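PDB 3TBF: glucosamine--fructose-6-phosphate aminotransferase [isomerizing] from Francisella tularensis subsp. tularensis, which probably catalyses the conversion of fructose 6-phosphate to glucosamine 6-phosphate with nitrogen from glutamine, the isomerising step being the work of this C-terminal domain. Local coordinates for residues Ser111-Arg122 against Cys136-Ser147; Tyr196-Val207 against Asp329-Val339. All coordinates share one frame; numbering follows the deposited sequence. Where two conformers were deposited one is given.

Contact 1: residues Ser111-Arg122 against Cys136-Ser147; sequences SGETADTLESLR and CNVPNSSLVRES
Glu-113 reaches the first turn of helix 142-146 with both carboxylate oxygens. OE1 takes the hydroxyl of Ser-142, OG to OE1 2.6 Å, on its syn side, while Ser-142 N donates to OE2 at 2.9 Å from above the carboxylate plane. An acid suits a helix start, whose N-H groups probably favour negative charge. Glu-113 CB points away from 136-147, but the bend at chi2 (-58°) brings the carboxylate back. Gly-112 O accepts from Leu-143 N at 3.0 Å; glycine fits because phi is positive and Ser-141 OG and Cys-136 SG lie where a side chain would start. Arg-122 grips Glu-146 side-on, NE to OE1 2.9 Å and NH2 to OE2 2.7 Å, planes nearly coplanar. Its NH1 donates weakly to Glu-119 OE2, completing a salt-bridge network, and Leu-118 CD2 lies over one guanidinium face. Inward, Leu-143 CD2 meets Leu-121 CD2 at 3.9 Å. Ser-111 OG accepts from Glu-113 N in an ST turn, and a water donating to Glu-113 OE2 accepts from Arg-145 NH2. Loop 111-114 probably belongs to the sugar-phosphate site, as in related SIS domains. The helices run almost parallel, 14° apart, Leu-121 and Leu-143 resting on strands 103-109 and 129-136.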
# COMPACT_ATOMS: atom_id res chain seq x y z
N SER A 111 13.66 4.90 17.05
CA SER A 111 13.69 5.03 18.49
C SER A 111 13.79 3.73 19.22
O SER A 111 14.21 3.70 20.35
CB SER A 111 12.38 5.72 18.97
OG SER A 111 11.26 4.90 18.72
N GLY A 112 13.34 2.66 18.61
CA GLY A 112 13.16 1.37 19.30
C GLY A 112 12.03 1.26 20.33
O GLY A 112 11.96 0.28 21.08
N GLU A 113 11.15 2.26 20.36
CA GLU A 113 10.03 2.30 21.31
C GLU A 113 8.64 2.38 20.63
O GLU A 113 7.65 2.44 21.28
CB GLU A 113 10.21 3.48 22.28
CG GLU A 113 11.51 3.50 23.10
CD GLU A 113 11.70 2.21 23.98
OE1 GLU A 113 10.69 1.56 24.34
OE2 GLU A 113 12.86 1.85 24.31
N THR A 114 8.59 2.39 19.32
CA THR A 114 7.38 2.62 18.57
C THR A 114 6.35 1.57 19.00
O THR A 114 6.59 0.34 18.86
CB THR A 114 7.71 2.47 17.06
OG1 THR A 114 8.74 3.39 16.70
CG2 THR A 114 6.49 2.66 16.16
N ALA A 115 5.23 2.03 19.56
CA ALA A 115 4.27 1.16 20.24
C ALA A 115 3.84 -0.05 19.41
O ALA A 115 4.04 -1.20 19.80
CB ALA A 115 3.06 1.95 20.64
N ASP A 116 3.25 0.20 18.27
CA ASP A 116 2.71 -0.87 17.45
C ASP A 116 3.77 -1.88 16.95
O ASP A 116 3.54 -3.10 16.96
CB ASP A 116 1.95 -0.27 16.26
CG ASP A 116 0.61 0.39 16.68
OD1 ASP A 116 -0.05 -0.07 17.64
OD2 ASP A 116 0.22 1.37 16.00
N THR A 117 4.88 -1.37 16.50
CA THR A 117 6.01 -2.21 16.17
C THR A 117 6.47 -3.07 17.35
O THR A 117 6.63 -4.30 17.23
CB THR A 117 7.19 -1.37 15.69
OG1 THR A 117 6.71 -0.50 14.66
CG2 THR A 117 8.26 -2.24 15.12
N LEU A 118 6.69 -2.42 18.49
CA LEU A 118 7.08 -3.14 19.69
C LEU A 118 6.05 -4.16 20.09
O LEU A 118 6.39 -5.28 20.44
CB LEU A 118 7.27 -2.16 20.84
CG LEU A 118 7.65 -2.76 22.17
CD1 LEU A 118 8.96 -3.49 22.09
CD2 LEU A 118 7.72 -1.64 23.20
N GLU A 119 4.77 -3.82 20.04
CA GLU A 119 3.77 -4.81 20.40
C GLU A 119 3.63 -5.93 19.34
O GLU A 119 3.23 -7.03 19.68
CB GLU A 119 2.44 -4.14 20.65
CG GLU A 119 2.47 -3.20 21.86
CD GLU A 119 2.63 -3.96 23.17
OE1 GLU A 119 2.32 -5.19 23.20
OE2 GLU A 119 3.10 -3.31 24.15
N SER A 120 3.93 -5.66 18.06
CA SER A 120 4.01 -6.73 17.06
C SER A 120 5.16 -7.66 17.39
O SER A 120 5.04 -8.87 17.24
CB SER A 120 4.19 -6.17 15.64
OG SER A 120 3.04 -5.47 15.25
N LEU A 121 6.27 -7.12 17.88
CA LEU A 121 7.32 -8.03 18.25
C LEU A 121 6.83 -8.94 19.40
O LEU A 121 6.99 -10.16 19.36
CB LEU A 121 8.61 -7.29 18.54
CG LEU A 121 9.78 -8.10 19.14
CD1 LEU A 121 10.25 -9.17 18.20
CD2 LEU A 121 10.95 -7.21 19.59
N ARG A 122 6.18 -8.37 20.40
CA ARG A 122 5.76 -9.16 21.55
C ARG A 122 4.79 -10.25 21.16
O ARG A 122 4.88 -11.37 21.67
CB ARG A 122 5.18 -8.27 22.65
CG ARG A 122 6.30 -7.50 23.32
CD ARG A 122 5.81 -6.27 24.03
NE ARG A 122 6.93 -5.62 24.71
CZ ARG A 122 6.83 -4.52 25.45
NH1 ARG A 122 5.65 -3.93 25.60
NH2 ARG A 122 7.91 -4.00 26.03
N CYS A 136 17.62 -0.85 14.29
CA CYS A 136 17.27 0.25 15.22
C CYS A 136 18.43 1.21 15.35
O CYS A 136 19.54 0.86 15.03
CB CYS A 136 16.80 -0.28 16.60
SG CYS A 136 16.43 1.03 17.96
N ASN A 137 18.14 2.43 15.79
CA ASN A 137 19.13 3.48 15.97
C ASN A 137 19.56 3.76 17.44
O ASN A 137 20.61 4.35 17.68
CB ASN A 137 18.66 4.80 15.37
CG ASN A 137 19.82 5.75 15.12
OD1 ASN A 137 20.80 5.38 14.49
ND2 ASN A 137 19.71 6.98 15.59
N VAL A 138 18.75 3.33 18.39
CA VAL A 138 18.99 3.59 19.81
C VAL A 138 19.28 2.28 20.50
O VAL A 138 18.37 1.48 20.73
CB VAL A 138 17.76 4.22 20.47
CG1 VAL A 138 17.96 4.31 22.05
CG2 VAL A 138 17.46 5.57 19.82
N PRO A 139 20.56 2.03 20.83
CA PRO A 139 20.87 0.80 21.54
C PRO A 139 20.32 0.90 22.95
O PRO A 139 20.26 2.00 23.55
CB PRO A 139 22.41 0.75 21.56
CG PRO A 139 22.86 2.18 21.44
CD PRO A 139 21.73 2.92 20.69
N ASN A 140 19.91 -0.22 23.48
CA ASN A 140 19.24 -0.17 24.77
C ASN A 140 17.85 0.47 24.65
O ASN A 140 17.50 1.43 25.34
CB ASN A 140 20.08 0.54 25.84
CG ASN A 140 19.47 0.36 27.22
OD1 ASN A 140 19.02 -0.75 27.55
ND2 ASN A 140 19.36 1.45 28.00
N SER A 141 17.06 -0.07 23.74
CA SER A 141 15.68 0.34 23.56
C SER A 141 14.92 -0.96 23.69
O SER A 141 15.50 -2.00 23.63
CB SER A 141 15.50 0.99 22.19
OG SER A 141 15.96 0.12 21.17
N SER A 142 13.62 -0.89 23.91
CA SER A 142 12.82 -2.08 24.10
C SER A 142 12.96 -3.01 22.91
O SER A 142 13.14 -4.21 23.09
CB SER A 142 11.36 -1.70 24.27
OG SER A 142 11.20 -0.75 25.30
N LEU A 143 12.90 -2.46 21.70
CA LEU A 143 13.04 -3.27 20.50
C LEU A 143 14.38 -4.01 20.41
O LEU A 143 14.40 -5.17 20.02
CB LEU A 143 12.84 -2.42 19.26
CG LEU A 143 11.39 -2.21 18.80
CD1 LEU A 143 11.44 -1.29 17.58
CD2 LEU A 143 10.64 -3.50 18.49
N VAL A 144 15.47 -3.33 20.72
CA VAL A 144 16.77 -3.98 20.77
C VAL A 144 16.85 -5.03 21.88
O VAL A 144 17.28 -6.14 21.65
CB VAL A 144 17.88 -2.95 20.93
CG1 VAL A 144 19.23 -3.64 21.18
CG2 VAL A 144 17.91 -1.97 19.72
N ARG A 145 16.38 -4.71 23.06
CA ARG A 145 16.44 -5.68 24.16
C ARG A 145 15.59 -6.92 23.89
O ARG A 145 15.96 -8.04 24.18
CB ARG A 145 16.04 -5.04 25.49
CG ARG A 145 17.00 -3.91 25.92
CD ARG A 145 16.67 -3.39 27.34
NE ARG A 145 15.28 -2.97 27.45
CZ ARG A 145 14.84 -1.73 27.39
NH1 ARG A 145 15.66 -0.72 27.20
NH2 ARG A 145 13.54 -1.50 27.52
N GLU A 146 14.44 -6.72 23.29
CA GLU A 146 13.52 -7.80 23.16
C GLU A 146 13.71 -8.59 21.89
O GLU A 146 13.08 -9.63 21.76
CB GLU A 146 12.13 -7.31 23.30
CG GLU A 146 11.90 -6.76 24.69
CD GLU A 146 10.50 -6.21 24.85
OE1 GLU A 146 9.54 -6.88 24.38
OE2 GLU A 146 10.34 -5.12 25.47
N SER A 147 14.58 -8.15 20.99
CA SER A 147 14.84 -8.91 19.77
C SER A 147 16.01 -9.88 19.97
O SER A 147 16.84 -9.68 20.84
CB SER A 147 15.14 -7.97 18.60
OG SER A 147 14.03 -7.11 18.38
O HOH W 1 13.60 1.33 26.93

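Contact 2: residues Tyr196-Val207 against Asp329-Val339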
# COMPACT_ATOMS: atom_id res chain seq x y z
N TYR A 196 28.68 -5.49 -5.30
CA TYR A 196 27.61 -4.76 -4.63
C TYR A 196 28.07 -4.11 -3.31
O TYR A 196 27.59 -3.03 -2.98
CB TYR A 196 26.42 -5.67 -4.41
CG TYR A 196 25.92 -6.27 -5.70
CD1 TYR A 196 25.66 -5.46 -6.80
CD2 TYR A 196 25.74 -7.63 -5.84
CE1 TYR A 196 25.22 -5.98 -7.97
CE2 TYR A 196 25.31 -8.17 -7.04
CZ TYR A 196 25.04 -7.33 -8.09
OH TYR A 196 24.63 -7.81 -9.30
N THR A 197 29.02 -4.72 -2.61
CA THR A 197 29.61 -4.07 -1.47
C THR A 197 30.29 -2.75 -1.90
O THR A 197 30.15 -1.74 -1.21
CB THR A 197 30.62 -4.96 -0.75
OG1 THR A 197 30.01 -6.20 -0.39
CG2 THR A 197 31.07 -4.32 0.55
N GLU A 198 31.01 -2.76 -3.03
CA GLU A 198 31.64 -1.53 -3.54
C GLU A 198 30.62 -0.50 -3.91
O GLU A 198 30.84 0.67 -3.73
CB GLU A 198 32.59 -1.77 -4.74
CG GLU A 198 33.89 -2.53 -4.35
CD GLU A 198 34.80 -1.80 -3.26
OE1 GLU A 198 35.35 -0.70 -3.58
OE2 GLU A 198 34.99 -2.33 -2.11
N GLU A 199 29.48 -0.93 -4.44
CA GLU A 199 28.44 -0.00 -4.74
C GLU A 199 27.90 0.68 -3.46
O GLU A 199 27.59 1.86 -3.48
CB GLU A 199 27.32 -0.73 -5.51
CG GLU A 199 26.05 0.06 -5.62
CD GLU A 199 24.96 -0.60 -6.54
OE1 GLU A 199 25.13 -1.76 -7.04
OE2 GLU A 199 23.93 0.09 -6.72
N LEU A 200 27.77 -0.05 -2.36
CA LEU A 200 27.34 0.55 -1.10
C LEU A 200 28.39 1.56 -0.66
O LEU A 200 28.05 2.66 -0.25
CB LEU A 200 27.12 -0.50 0.00
CG LEU A 200 25.97 -1.49 -0.19
CD1 LEU A 200 25.72 -2.41 1.07
CD2 LEU A 200 24.63 -0.82 -0.65
N LYS A 201 29.67 1.23 -0.76
CA LYS A 201 30.70 2.21 -0.38
C LYS A 201 30.69 3.52 -1.20
O LYS A 201 31.10 4.58 -0.71
CB LYS A 201 32.06 1.60 -0.44
CG LYS A 201 32.27 0.54 0.58
CD LYS A 201 33.67 0.06 0.45
CE LYS A 201 33.95 -1.13 1.31
NZ LYS A 201 35.09 -1.88 0.69
N ASN A 202 30.17 3.45 -2.42
CA ASN A 202 30.20 4.58 -3.31
C ASN A 202 29.05 5.49 -3.03
O ASN A 202 28.98 6.57 -3.62
CB ASN A 202 30.14 4.13 -4.78
CG ASN A 202 31.40 3.33 -5.22
OD1 ASN A 202 32.48 3.39 -4.59
ND2 ASN A 202 31.24 2.57 -6.29
N ILE A 203 28.13 5.09 -2.16
CA ILE A 203 27.00 5.94 -1.87
C ILE A 203 27.36 7.32 -1.32
O ILE A 203 26.69 8.31 -1.59
CB ILE A 203 25.95 5.26 -0.89
CG1 ILE A 203 25.28 4.06 -1.57
CG2 ILE A 203 24.88 6.26 -0.54
CD1 ILE A 203 24.26 3.26 -0.72
N ARG A 204 28.39 7.38 -0.49
CA ARG A 204 28.77 8.64 0.13
C ARG A 204 29.02 9.76 -0.89
O ARG A 204 28.46 10.84 -0.79
CB ARG A 204 30.01 8.44 0.97
CG ARG A 204 30.50 9.72 1.55
CD ARG A 204 31.49 9.54 2.68
NE ARG A 204 31.69 10.83 3.37
CZ ARG A 204 32.11 10.98 4.62
NH1 ARG A 204 32.39 9.92 5.37
NH2 ARG A 204 32.26 12.19 5.11
N ALA A 205 29.84 9.48 -1.89
CA ALA A 205 30.11 10.46 -2.94
C ALA A 205 28.83 10.83 -3.70
O ALA A 205 28.60 11.97 -4.06
CB ALA A 205 31.18 9.94 -3.92
N LEU A 206 27.99 9.85 -3.94
CA LEU A 206 26.80 10.11 -4.75
C LEU A 206 25.79 10.96 -3.92
O LEU A 206 25.10 11.84 -4.45
CB LEU A 206 26.23 8.79 -5.18
CG LEU A 206 27.18 7.95 -6.04
CD1 LEU A 206 26.48 6.64 -6.38
CD2 LEU A 206 27.63 8.67 -7.32
N VAL A 207 25.77 10.75 -2.62
CA VAL A 207 24.88 11.49 -1.77
C VAL A 207 25.34 12.93 -1.72
O VAL A 207 24.56 13.87 -1.80
CB VAL A 207 24.77 10.86 -0.38
CG1 VAL A 207 24.15 11.82 0.65
CG2 VAL A 207 23.96 9.52 -0.46
N ASP A 329 23.97 11.73 -10.74
CA ASP A 329 24.45 10.36 -10.80
C ASP A 329 23.92 9.63 -9.59
O ASP A 329 24.22 10.01 -8.49
CB ASP A 329 25.97 10.32 -10.78
CG ASP A 329 26.54 8.91 -11.02
OD1 ASP A 329 25.73 7.92 -11.06
OD2 ASP A 329 27.79 8.82 -11.17
N ALA A 330 23.12 8.59 -9.82
CA ALA A 330 22.48 7.82 -8.73
C ALA A 330 23.00 6.37 -8.56
O ALA A 330 22.74 5.72 -7.54
CB ALA A 330 20.98 7.79 -8.92
N GLY A 331 23.72 5.86 -9.54
CA GLY A 331 24.34 4.57 -9.40
C GLY A 331 23.31 3.53 -9.77
O GLY A 331 22.50 3.77 -10.62
N HIS A 332 23.31 2.40 -9.07
CA HIS A 332 22.49 1.25 -9.45
C HIS A 332 21.45 0.87 -8.38
O HIS A 332 20.91 1.73 -7.68
CB HIS A 332 23.42 0.10 -9.87
CG HIS A 332 24.36 0.47 -10.98
ND1 HIS A 332 23.92 0.98 -12.19
CD2 HIS A 332 25.72 0.42 -11.06
CE1 HIS A 332 24.97 1.22 -12.96
NE2 HIS A 332 26.07 0.89 -12.30
N ASP A 333 21.13 -0.41 -8.25
CA ASP A 333 19.97 -0.80 -7.43
C ASP A 333 20.13 -0.48 -5.99
O ASP A 333 19.15 -0.24 -5.28
CB ASP A 333 19.70 -2.30 -7.52
CG ASP A 333 18.96 -2.70 -8.81
OD1 ASP A 333 18.59 -1.80 -9.64
OD2 ASP A 333 18.73 -3.96 -8.92
N PHE A 334 21.35 -0.53 -5.51
CA PHE A 334 21.53 -0.37 -4.08
C PHE A 334 21.69 1.11 -3.75
O PHE A 334 21.09 1.61 -2.77
CB PHE A 334 22.67 -1.21 -3.56
CG PHE A 334 22.35 -2.66 -3.44
CD1 PHE A 334 21.49 -3.10 -2.48
CD2 PHE A 334 22.93 -3.58 -4.26
CE1 PHE A 334 21.19 -4.48 -2.34
CE2 PHE A 334 22.67 -4.93 -4.10
CZ PHE A 334 21.79 -5.37 -3.12
N SER A 335 22.43 1.84 -4.59
CA SER A 335 22.69 3.22 -4.29
C SER A 335 21.57 4.14 -4.66
O SER A 335 21.28 5.08 -3.94
CB SER A 335 24.02 3.68 -4.95
OG SER A 335 24.02 3.60 -6.37
N ALA A 336 20.90 3.89 -5.77
CA ALA A 336 20.00 4.88 -6.34
C ALA A 336 18.83 5.18 -5.46
O ALA A 336 18.44 6.32 -5.32
CB ALA A 336 19.56 4.52 -7.79
N PRO A 337 18.26 4.17 -4.80
CA PRO A 337 17.15 4.51 -3.90
C PRO A 337 17.50 5.51 -2.79
O PRO A 337 16.70 6.40 -2.45
CB PRO A 337 16.77 3.16 -3.28
CG PRO A 337 17.14 2.17 -4.44
CD PRO A 337 18.46 2.71 -4.91
N VAL A 338 18.69 5.36 -2.22
CA VAL A 338 19.20 6.30 -1.24
C VAL A 338 19.49 7.67 -1.89
O VAL A 338 19.06 8.68 -1.39
CB VAL A 338 20.50 5.79 -0.59
CG1 VAL A 338 21.01 6.82 0.42
CG2 VAL A 338 20.30 4.42 0.04
N VAL A 339 20.20 7.68 -3.01
CA VAL A 339 20.58 8.95 -3.64
C VAL A 339 19.36 9.78 -4.05
O VAL A 339 19.27 10.98 -3.79
CB VAL A 339 21.53 8.75 -4.79
CG1 VAL A 339 21.90 10.11 -5.49
CG2 VAL A 339 22.83 8.06 -4.29
O HOH W 2 22.69 -2.77 -8.28
O HOH W 3 24.96 12.26 -7.05
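Ile-203, Leu-206 and Val-207 form an apolar ridge against Val-338 and Val-339, where helix segments 203-207 and 335-339 cross at -34° with axes 9.7 Å apart. Leu-206 CB presses on Val-339 CG2 at 3.6 Å, and Val-338 CG1 is shared by Ile-203 CG2 and Val-207 CG2. Branched side chains suit this interface, filling the space between two helices with short, stiff groups. Ile-203 also lays CG1 against Ser-335 CB, 3.6 Å away, and Leu-206 sends its two methyls toward the loop, CD1 to Ser-335 OG and Ala-330 O, CD2 to Asp-329.

Next outward, Phe-334 takes Leu-200 CD2 against its CB at 3.5 Å. Its CE2 lies 3.8 Å from Tyr-196 CB, the two rings being oblique to one another. Trp-75 and Tyr-79 meet the same phenyl ring, extending the aromatic cluster.

The polar edge centres on Glu-199. With CG anti to the backbone N (chi1 168°) and the rest of the chain extended, its carboxylate reaches the bend before helix 335-355. OE2 accepts from Phe-334 N at 2.9 Å and from Ser-335 N at 3.1 Å, both on one face of the carboxylate plane, while OE1 receives a water that also accepts from Asp-333 N. Ser-335 OG turns back to donate to Ala-330 O at 2.7 Å, tying the loop to itself; Gly-331 between them has a backbone shape only glycine adopts easily. A second water joins Leu-206 O to Asp-329 O.

Thus a buried glutamate spends its acceptors on backbone N-H groups and water, near the start of a helix, which is consistent with a retained negative charge. Apolar contacts bring the helices together, and this one acid ties the incoming loop to helix 190-201.

How the contacts relate
Contact 1 lies wholly within the first SIS domain, joining the helices of two consecutive beta-alpha-beta crossovers; it is partly buried, its centre about 20 Å from the centre of the chain. Contact 2 is deeper, its centre about 13 Å from the centre of the chain, and brings helices 190-201 and 203-211 against the start of helix 335-355, which follows the last strand of the second sheet. The centres of contact 1 and contact 2 are about 28 Å apart, and the two share no element. Each sets a glutamate at a helix start, one held by an N-H and a hydroxyl, the other by two N-H groups. Contact 1 adds a salt-bridge network, whereas in contact 2 aliphatic and aromatic packing makes up most of the remainder.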